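PDB 4Z3N: putative drug/sodium antiporter, which probably works as a MATE-family antiporter that moves xenobiotics across the cell membrane, and is linked to transport of the genotoxin colibactin. Local coordinates for residues 347-352 against 379-384; 303-308 against 342-347. One frame throughout, in Å; residues are numbered along the deposited sequence.

In the fold
Helix 326-358 is the element both contacts use, and they meet on it at Leu347. Contact 2 comes first along the chain, setting 303-308 on helix 286-322 against 342-347; contact 1 then sets 347-352 against 379-384, the entry into helix 382-399. Their centres lie about 10 Å apart, on the same side of the chain's centre, and all four segments fall within the second MatE range. The contacts also touch directly: Leu383 CD2 packs on Ile303 CD1 at 3.1 Å, and Val344 CG1 lies 3.5 Å from Pro384 N. Three pieces of the chain, all in predicted transmembrane helices, are thus packed around one another.

Contact 1 (347-352 against 379-384); sequences LAVMHI and MALALP. With OLC ((2R)-2,3-dihydroxypropyl (9Z)-octadec-9-enoate), chain B.
Two neighbouring membrane helices of a MATE transporter meet here: helix 326-358 contributes 347-352, and 379-384 is the stretch where helix 366-379 passes over into helix 382-399. Small side chains let the backbones come close, with the CA atoms of Ala348 and Ala380 only 5.6 Å apart. Ala348 points its methyl at the other segment, and its CB rests 3.6 Å from the carbonyl oxygen Ala380 O, a van der Waals contact rather than a hydrogen bond. The same CB lies 4.4 Å from Pro384 CD.

One helical turn on, Ile352 has CG1 anti to the carbonyl carbon (chi1 -68°), and its extended CG1-CD1 arm runs along the methyl of Ala380. Ile352 CG1 is 3.3 Å from Ala380 CB. Beyond it, Ile352 CD1 reaches Leu381 CG at 4.1 Å, the two side chains crossing at about a right angle. Leu381 starts out alongside the interface, but its end comes nearer to 347-352, so that CD2 is within 4.4 Å of Val349 CG2 at the margin.

Next to this apolar seam lies a lipid. The chain of Met379, bent at chi3 (75°), carries its end away from 347-352 to put CE 3.3 Å from C5 of the monoolein OLC; Leu383 CD2 approaches C9 of the same acyl chain at 3.9 Å. The buried His351 is hydrogen-bonded through NE2 to Tyr359 OH. What results is alanine-mediated close packing between membrane helices of the MATE fold, with a lipid chain beside it.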
ATOM      1  N   LEU A 347     -12.580   6.625 -12.971  1.00 22.82           N
ATOM      2  CA  LEU A 347     -12.165   5.241 -13.149  1.00 26.24           C
ATOM      3  C   LEU A 347     -13.252   4.277 -12.679  1.00 27.49           C
ATOM      4  O   LEU A 347     -13.441   3.200 -13.254  1.00 25.42           O
ATOM      5  CB  LEU A 347     -10.858   4.968 -12.412  1.00 24.28           C
ATOM      6  CG  LEU A 347      -9.683   5.704 -13.043  1.00 20.72           C
ATOM      7  CD1 LEU A 347      -8.408   5.363 -12.328  1.00 25.88           C
ATOM      8  CD2 LEU A 347      -9.583   5.319 -14.492  1.00 20.36           C
ATOM      9  N   ALA A 348     -13.977   4.692 -11.645  1.00 27.57           N
ATOM     10  CA  ALA A 348     -15.080   3.915 -11.093  1.00 25.83           C
ATOM     11  C   ALA A 348     -16.262   3.805 -12.079  1.00 28.44           C
ATOM     12  O   ALA A 348     -16.778   2.717 -12.316  1.00 27.96           O
ATOM     13  CB  ALA A 348     -15.529   4.536  -9.773  1.00 23.50           C
ATOM     14  N   VAL A 349     -16.675   4.941 -12.638  1.00 28.66           N
ATOM     15  CA  VAL A 349     -17.721   5.003 -13.654  1.00 28.73           C
ATOM     16  C   VAL A 349     -17.325   4.205 -14.903  1.00 28.50           C
ATOM     17  O   VAL A 349     -18.155   3.511 -15.486  1.00 28.40           O
ATOM     18  CB  VAL A 349     -18.060   6.495 -14.039  1.00 24.75           C
ATOM     19  CG1 VAL A 349     -19.015   6.556 -15.221  1.00 22.03           C
ATOM     20  CG2 VAL A 349     -18.685   7.214 -12.859  1.00 22.73           C
ATOM     21  N   MET A 350     -16.063   4.286 -15.317  1.00 30.46           N
ATOM     22  CA  MET A 350     -15.589   3.414 -16.397  1.00 29.74           C
ATOM     23  C   MET A 350     -15.814   1.948 -16.044  1.00 28.33           C
ATOM     24  O   MET A 350     -16.327   1.191 -16.851  1.00 27.96           O
ATOM     25  CB  MET A 350     -14.113   3.639 -16.693  1.00 28.46           C
ATOM     26  CG  MET A 350     -13.797   4.972 -17.340  1.00 30.40           C
ATOM     27  SD  MET A 350     -12.072   5.009 -17.837  1.00 37.05           S
ATOM     28  CE  MET A 350     -11.798   6.771 -18.043  1.00 43.96           C
ATOM     29  N   HIS A 351     -15.443   1.557 -14.828  1.00 26.98           N
ATOM     30  CA  HIS A 351     -15.565   0.171 -14.428  1.00 27.35           C
ATOM     31  C   HIS A 351     -16.999  -0.331 -14.509  1.00 32.29           C
ATOM     32  O   HIS A 351     -17.246  -1.455 -14.966  1.00 32.37           O
ATOM     33  CB  HIS A 351     -15.054  -0.056 -13.009  1.00 25.12           C
ATOM     34  CG  HIS A 351     -14.849  -1.508 -12.686  1.00 36.71           C
ATOM     35  ND1 HIS A 351     -14.645  -1.967 -11.405  1.00 38.40           N
ATOM     36  CD2 HIS A 351     -14.801  -2.602 -13.491  1.00 34.31           C
ATOM     37  CE1 HIS A 351     -14.476  -3.277 -11.431  1.00 37.24           C
ATOM     38  NE2 HIS A 351     -14.561  -3.686 -12.683  1.00 35.34           N
ATOM     39  N   ILE A 352     -17.930   0.502 -14.049  1.00 28.99           N
ATOM     40  CA  ILE A 352     -19.322   0.111 -13.923  1.00 28.35           C
ATOM     41  C   ILE A 352     -19.946  -0.146 -15.290  1.00 30.36           C
ATOM     42  O   ILE A 352     -20.628  -1.149 -15.512  1.00 38.38           O
ATOM     43  CB  ILE A 352     -20.140   1.184 -13.171  1.00 27.17           C
ATOM     44  CG1 ILE A 352     -19.695   1.248 -11.710  1.00 30.44           C
ATOM     45  CG2 ILE A 352     -21.626   0.875 -13.256  1.00 26.63           C
ATOM     46  CD1 ILE A 352     -20.590   2.083 -10.785  1.00 31.11           C
ATOM     47  N   MET A 379     -21.093  -1.335  -5.432  1.00 33.30           N
ATOM     48  CA  MET A 379     -19.998  -0.826  -4.606  1.00 34.63           C
ATOM     49  C   MET A 379     -19.024   0.165  -5.257  1.00 33.49           C
ATOM     50  O   MET A 379     -18.269   0.834  -4.548  1.00 28.97           O
ATOM     51  CB  MET A 379     -19.174  -2.008  -4.077  1.00 33.40           C
ATOM     52  CG  MET A 379     -19.952  -3.024  -3.255  1.00 35.14           C
ATOM     53  SD  MET A 379     -18.932  -4.433  -2.760  1.00 35.11           S
ATOM     54  CE  MET A 379     -17.948  -3.670  -1.468  1.00 44.40           C
ATOM     55  N   ALA A 380     -19.035   0.268  -6.583  1.00 32.97           N
ATOM     56  CA  ALA A 380     -17.991   1.017  -7.286  1.00 34.02           C
ATOM     57  C   ALA A 380     -17.943   2.497  -6.918  1.00 30.33           C
ATOM     58  O   ALA A 380     -16.867   3.055  -6.732  1.00 29.29           O
ATOM     59  CB  ALA A 380     -18.157   0.879  -8.782  1.00 37.73           C
ATOM     60  N   LEU A 381     -19.104   3.129  -6.816  1.00 28.87           N
ATOM     61  CA  LEU A 381     -19.151   4.546  -6.504  1.00 29.60           C
ATOM     62  C   LEU A 381     -18.648   4.836  -5.093  1.00 29.51           C
ATOM     63  O   LEU A 381     -18.297   5.978  -4.788  1.00 31.28           O
ATOM     64  CB  LEU A 381     -20.571   5.092  -6.680  1.00 33.95           C
ATOM     65  CG  LEU A 381     -21.000   5.227  -8.141  1.00 32.90           C
ATOM     66  CD1 LEU A 381     -22.473   5.600  -8.284  1.00 27.87           C
ATOM     67  CD2 LEU A 381     -20.109   6.257  -8.776  1.00 33.60           C
ATOM     68  N   ALA A 382     -18.608   3.819  -4.240  1.00 25.36           N
ATOM     69  CA  ALA A 382     -18.047   4.001  -2.908  1.00 25.53           C
ATOM     70  C   ALA A 382     -16.560   4.315  -3.012  1.00 26.56           C
ATOM     71  O   ALA A 382     -16.029   5.064  -2.197  1.00 27.90           O
ATOM     72  CB  ALA A 382     -18.266   2.786  -2.048  1.00 24.15           C
ATOM     73  N   LEU A 383     -15.903   3.779  -4.037  1.00 22.92           N
ATOM     74  CA  LEU A 383     -14.450   3.878  -4.137  1.00 22.51           C
ATOM     75  C   LEU A 383     -13.892   5.307  -3.991  1.00 25.25           C
ATOM     76  O   LEU A 383     -12.955   5.513  -3.224  1.00 23.89           O
ATOM     77  CB  LEU A 383     -13.970   3.256  -5.446  1.00 23.50           C
ATOM     78  CG  LEU A 383     -13.870   1.727  -5.378  1.00 33.47           C
ATOM     79  CD1 LEU A 383     -13.751   1.108  -6.750  1.00 37.41           C
ATOM     80  CD2 LEU A 383     -12.692   1.294  -4.525  1.00 31.95           C
ATOM     81  N   PRO A 384     -14.460   6.291  -4.707  1.00 24.75           N
ATOM     82  CA  PRO A 384     -13.938   7.665  -4.617  1.00 25.29           C
ATOM     83  C   PRO A 384     -14.156   8.240  -3.211  1.00 27.89           C
ATOM     84  O   PRO A 384     -13.384   9.080  -2.723  1.00 23.91           O
ATOM     85  CB  PRO A 384     -14.749   8.427  -5.669  1.00 26.98           C
ATOM     86  CG  PRO A 384     -15.968   7.556  -5.949  1.00 26.42           C
ATOM     87  CD  PRO A 384     -15.508   6.155  -5.735  1.00 26.61           C
TER
HETATM   88  C18 OLC B 501      -7.661   0.493   1.083  1.00 31.73           C
HETATM   89  C10 OLC B 501     -15.868  -0.366  -1.956  1.00 35.79           C
HETATM   90  C9  OLC B 501     -15.061  -1.175  -2.670  1.00 46.91           C
HETATM   91  C17 OLC B 501      -8.950   0.300   0.308  1.00 34.66           C
HETATM   92  C11 OLC B 501     -15.730  -0.253  -0.449  1.00 43.43           C
HETATM   93  C8  OLC B 501     -15.627  -1.932  -3.860  1.00 47.11           C
HETATM   94  C24 OLC B 501     -16.439  -5.273   4.600  1.00 47.34           C
HETATM   95  C16 OLC B 501     -10.108   0.253   1.280  1.00 36.84           C
HETATM   96  C12 OLC B 501     -14.614  -1.134   0.097  1.00 49.80           C
HETATM   97  C7  OLC B 501     -14.558  -2.722  -4.595  1.00 44.03           C
HETATM   98  C15 OLC B 501     -11.430   0.173   0.529  1.00 39.07           C
HETATM   99  C13 OLC B 501     -13.825  -0.366   1.159  1.00 45.87           C
HETATM  100  C6  OLC B 501     -14.213  -3.993  -3.843  1.00 43.76           C
HETATM  101  C14 OLC B 501     -12.369  -0.791   1.242  1.00 45.13           C
HETATM  102  C5  OLC B 501     -15.467  -4.722  -3.409  1.00 37.86           C
HETATM  103  C4  OLC B 501     -15.144  -5.658  -2.253  1.00 41.27           C
HETATM  104  C3  OLC B 501     -14.355  -4.927  -1.184  1.00 49.31           C
HETATM  105  C2  OLC B 501     -14.382  -5.664   0.142  1.00 41.76           C
HETATM  106  C21 OLC B 501     -15.018  -3.698   3.290  1.00 48.14           C
HETATM  107  C1  OLC B 501     -14.222  -4.676   1.290  1.00 53.05           C
HETATM  108  C22 OLC B 501     -15.475  -4.104   4.681  1.00 51.99           C
HETATM  109  O19 OLC B 501     -13.584  -3.641   1.160  1.00 60.14           O
HETATM  110  O25 OLC B 501     -16.129  -6.206   5.616  1.00 43.36           O
HETATM  111  O23 OLC B 501     -14.356  -4.483   5.459  1.00 53.79           O
HETATM  112  O20 OLC B 501     -14.937  -4.859   2.482  1.00 52.09           O

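Contact 2 (303-308 against 342-347); sequences ITPMLA and SIVLVL
Helices 286-322 and 326-358 run almost antiparallel through this contact, their local axes 8.7 Å apart at an angle of 169°. The ring of Pro305 is at the centre of the contact, directed at the other helix. Its outer carbons meet two side chains spaced one helical turn apart. Ile343 has CG2 anti to its backbone N (chi1 -47°), which presents that methyl to the ring obliquely, with Ile343 CG2 3.9 Å from Pro305 CB. Leu347 approaches differently: CG is anti to the carbonyl carbon and chi2 is extended at -177°, so CD1 comes tip to tip with the ring, 3.9 Å from Pro305 CG.

Between them along the sequence, Val344 has CG1 anti to its backbone N, which leaves CG2 anti to the carbonyl carbon, beside the backbone N, and facing 303-308. That CG2 methyl lies 4.3 Å from Pro305 CG and also touches Met306. The Met306 side chain leaves its backbone beside the interface, then bends at chi3 so that the end swings back. Met306 CE thereby reaches Val344 CG2 at 3.8 Å, the two chains crossing obliquely. Other side chains close the surroundings: Phe40 of helix 28-56 packs on Pro305, while Ala387 and Leu390 of helix 382-399 touch Met306.

Helix 303-308 is kinked at the proline. Pro305 has no N-H to give, Met306 N makes only a weak bond to Ile303 O, and regular bonding is back by Ala308 N to Thr304 O at 3.0 Å. Across the contact everything that meets is carbon, so the two segments are held by apolar packing alone, and the fit of the ring and methyls, rather than directed polar bonds, probably sets the register.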
ATOM      1  N   ILE A 303      -7.862   2.279  -7.596  1.00 38.16           N
ATOM      2  CA  ILE A 303      -7.603   2.929  -6.330  1.00 36.20           C
ATOM      3  C   ILE A 303      -6.170   3.488  -6.267  1.00 35.69           C
ATOM      4  O   ILE A 303      -5.847   4.308  -5.399  1.00 34.65           O
ATOM      5  CB  ILE A 303      -7.911   1.916  -5.193  1.00 33.55           C
ATOM      6  CG1 ILE A 303      -9.401   1.598  -5.175  1.00 46.56           C
ATOM      7  CG2 ILE A 303      -7.362   2.342  -3.834  1.00 39.07           C
ATOM      8  CD1 ILE A 303      -9.756   0.430  -4.282  1.00 62.42           C
ATOM      9  N   THR A 304      -5.324   3.068  -7.208  1.00 31.13           N
ATOM     10  CA  THR A 304      -3.891   3.370  -7.138  1.00 32.09           C
ATOM     11  C   THR A 304      -3.578   4.869  -7.273  1.00 31.76           C
ATOM     12  O   THR A 304      -2.678   5.351  -6.602  1.00 30.02           O
ATOM     13  CB  THR A 304      -3.055   2.562  -8.194  1.00 31.76           C
ATOM     14  OG1 THR A 304      -3.708   2.559  -9.466  1.00 30.93           O
ATOM     15  CG2 THR A 304      -2.869   1.131  -7.750  1.00 28.28           C
ATOM     16  N   PRO A 305      -4.314   5.611  -8.129  1.00 34.30           N
ATOM     17  CA  PRO A 305      -4.075   7.058  -8.230  1.00 34.24           C
ATOM     18  C   PRO A 305      -4.272   7.791  -6.892  1.00 32.88           C
ATOM     19  O   PRO A 305      -3.644   8.822  -6.645  1.00 30.38           O
ATOM     20  CB  PRO A 305      -5.108   7.514  -9.275  1.00 29.02           C
ATOM     21  CG  PRO A 305      -6.097   6.446  -9.343  1.00 32.79           C
ATOM     22  CD  PRO A 305      -5.375   5.178  -9.050  1.00 33.78           C
ATOM     23  N   MET A 306      -5.118   7.243  -6.029  1.00 30.68           N
ATOM     24  CA  MET A 306      -5.309   7.807  -4.699  1.00 33.09           C
ATOM     25  C   MET A 306      -4.143   7.476  -3.743  1.00 34.41           C
ATOM     26  O   MET A 306      -3.827   8.255  -2.829  1.00 29.44           O
ATOM     27  CB  MET A 306      -6.643   7.322  -4.140  1.00 30.08           C
ATOM     28  CG  MET A 306      -6.698   7.119  -2.656  1.00 29.75           C
ATOM     29  SD  MET A 306      -7.899   5.812  -2.306  1.00 39.99           S
ATOM     30  CE  MET A 306      -9.303   6.341  -3.284  1.00 25.34           C
ATOM     31  N   LEU A 307      -3.498   6.330  -3.961  1.00 34.84           N
ATOM     32  CA  LEU A 307      -2.322   5.965  -3.175  1.00 29.75           C
ATOM     33  C   LEU A 307      -1.136   6.849  -3.564  1.00 30.64           C
ATOM     34  O   LEU A 307      -0.318   7.213  -2.721  1.00 27.74           O
ATOM     35  CB  LEU A 307      -1.972   4.485  -3.360  1.00 27.59           C
ATOM     36  CG  LEU A 307      -2.985   3.440  -2.871  1.00 27.70           C
ATOM     37  CD1 LEU A 307      -2.448   2.052  -3.083  1.00 23.48           C
ATOM     38  CD2 LEU A 307      -3.321   3.642  -1.426  1.00 24.62           C
ATOM     39  N   ALA A 308      -1.064   7.197  -4.847  1.00 27.88           N
ATOM     40  CA  ALA A 308      -0.057   8.125  -5.359  1.00 27.81           C
ATOM     41  C   ALA A 308      -0.183   9.533  -4.753  1.00 29.88           C
ATOM     42  O   ALA A 308       0.805  10.113  -4.290  1.00 32.19           O
ATOM     43  CB  ALA A 308      -0.149   8.202  -6.866  1.00 28.25           C
ATOM     44  N   SER A 342     -11.798  12.986  -7.755  1.00 27.60           N
ATOM     45  CA  SER A 342     -12.166  13.264  -9.129  1.00 26.41           C
ATOM     46  C   SER A 342     -11.682  12.190 -10.077  1.00 25.63           C
ATOM     47  O   SER A 342     -12.450  11.682 -10.890  1.00 24.21           O
ATOM     48  CB  SER A 342     -11.618  14.624  -9.562  1.00 29.35           C
ATOM     49  OG  SER A 342     -12.432  15.658  -9.053  1.00 28.28           O
ATOM     50  N   ILE A 343     -10.400  11.870  -9.988  1.00 25.51           N
ATOM     51  CA  ILE A 343      -9.835  10.767 -10.749  1.00 24.31           C
ATOM     52  C   ILE A 343     -10.516   9.413 -10.465  1.00 25.30           C
ATOM     53  O   ILE A 343     -10.895   8.710 -11.406  1.00 25.78           O
ATOM     54  CB  ILE A 343      -8.339  10.638 -10.468  1.00 23.53           C
ATOM     55  CG1 ILE A 343      -7.695  12.027 -10.558  1.00 23.89           C
ATOM     56  CG2 ILE A 343      -7.705   9.577 -11.389  1.00 18.67           C
ATOM     57  CD1 ILE A 343      -6.178  12.040 -10.504  1.00 21.39           C
ATOM     58  N   VAL A 344     -10.671   9.041  -9.193  1.00 20.94           N
ATOM     59  CA  VAL A 344     -11.217   7.723  -8.888  1.00 24.66           C
ATOM     60  C   VAL A 344     -12.690   7.603  -9.320  1.00 27.99           C
ATOM     61  O   VAL A 344     -13.132   6.521  -9.728  1.00 29.37           O
ATOM     62  CB  VAL A 344     -11.088   7.364  -7.386  1.00 24.31           C
ATOM     63  CG1 VAL A 344     -11.902   6.124  -7.062  1.00 24.77           C
ATOM     64  CG2 VAL A 344      -9.645   7.146  -7.007  1.00 21.99           C
ATOM     65  N   LEU A 345     -13.441   8.702  -9.250  1.00 25.76           N
ATOM     66  CA  LEU A 345     -14.827   8.686  -9.701  1.00 23.99           C
ATOM     67  C   LEU A 345     -14.936   8.317 -11.199  1.00 26.52           C
ATOM     68  O   LEU A 345     -15.763   7.466 -11.594  1.00 25.13           O
ATOM     69  CB  LEU A 345     -15.479  10.027  -9.433  1.00 23.44           C
ATOM     70  CG  LEU A 345     -16.893  10.218  -9.989  1.00 26.58           C
ATOM     71  CD1 LEU A 345     -17.888   9.337  -9.207  1.00 22.44           C
ATOM     72  CD2 LEU A 345     -17.290  11.717  -9.979  1.00 22.82           C
ATOM     73  N   VAL A 346     -14.088   8.941 -12.016  1.00 24.41           N
ATOM     74  CA  VAL A 346     -13.966   8.601 -13.434  1.00 26.47           C
ATOM     75  C   VAL A 346     -13.595   7.118 -13.665  1.00 26.89           C
ATOM     76  O   VAL A 346     -14.235   6.433 -14.459  1.00 26.79           O
ATOM     77  CB  VAL A 346     -12.935   9.517 -14.131  1.00 21.53           C
ATOM     78  CG1 VAL A 346     -12.665   9.055 -15.577  1.00 21.25           C
ATOM     79  CG2 VAL A 346     -13.436  10.941 -14.100  1.00 23.78           C
ATOM     80  N   LEU A 347     -12.580   6.625 -12.971  1.00 22.82           N
ATOM     81  CA  LEU A 347     -12.165   5.241 -13.149  1.00 26.24           C
ATOM     82  C   LEU A 347     -13.252   4.277 -12.679  1.00 27.49           C
ATOM     83  O   LEU A 347     -13.441   3.200 -13.254  1.00 25.42           O
ATOM     84  CB  LEU A 347     -10.858   4.968 -12.412  1.00 24.28           C
ATOM     85  CG  LEU A 347      -9.683   5.704 -13.043  1.00 20.72           C
ATOM     86  CD1 LEU A 347      -8.408   5.363 -12.328  1.00 25.88           C
ATOM     87  CD2 LEU A 347      -9.583   5.319 -14.492  1.00 20.36           C
TER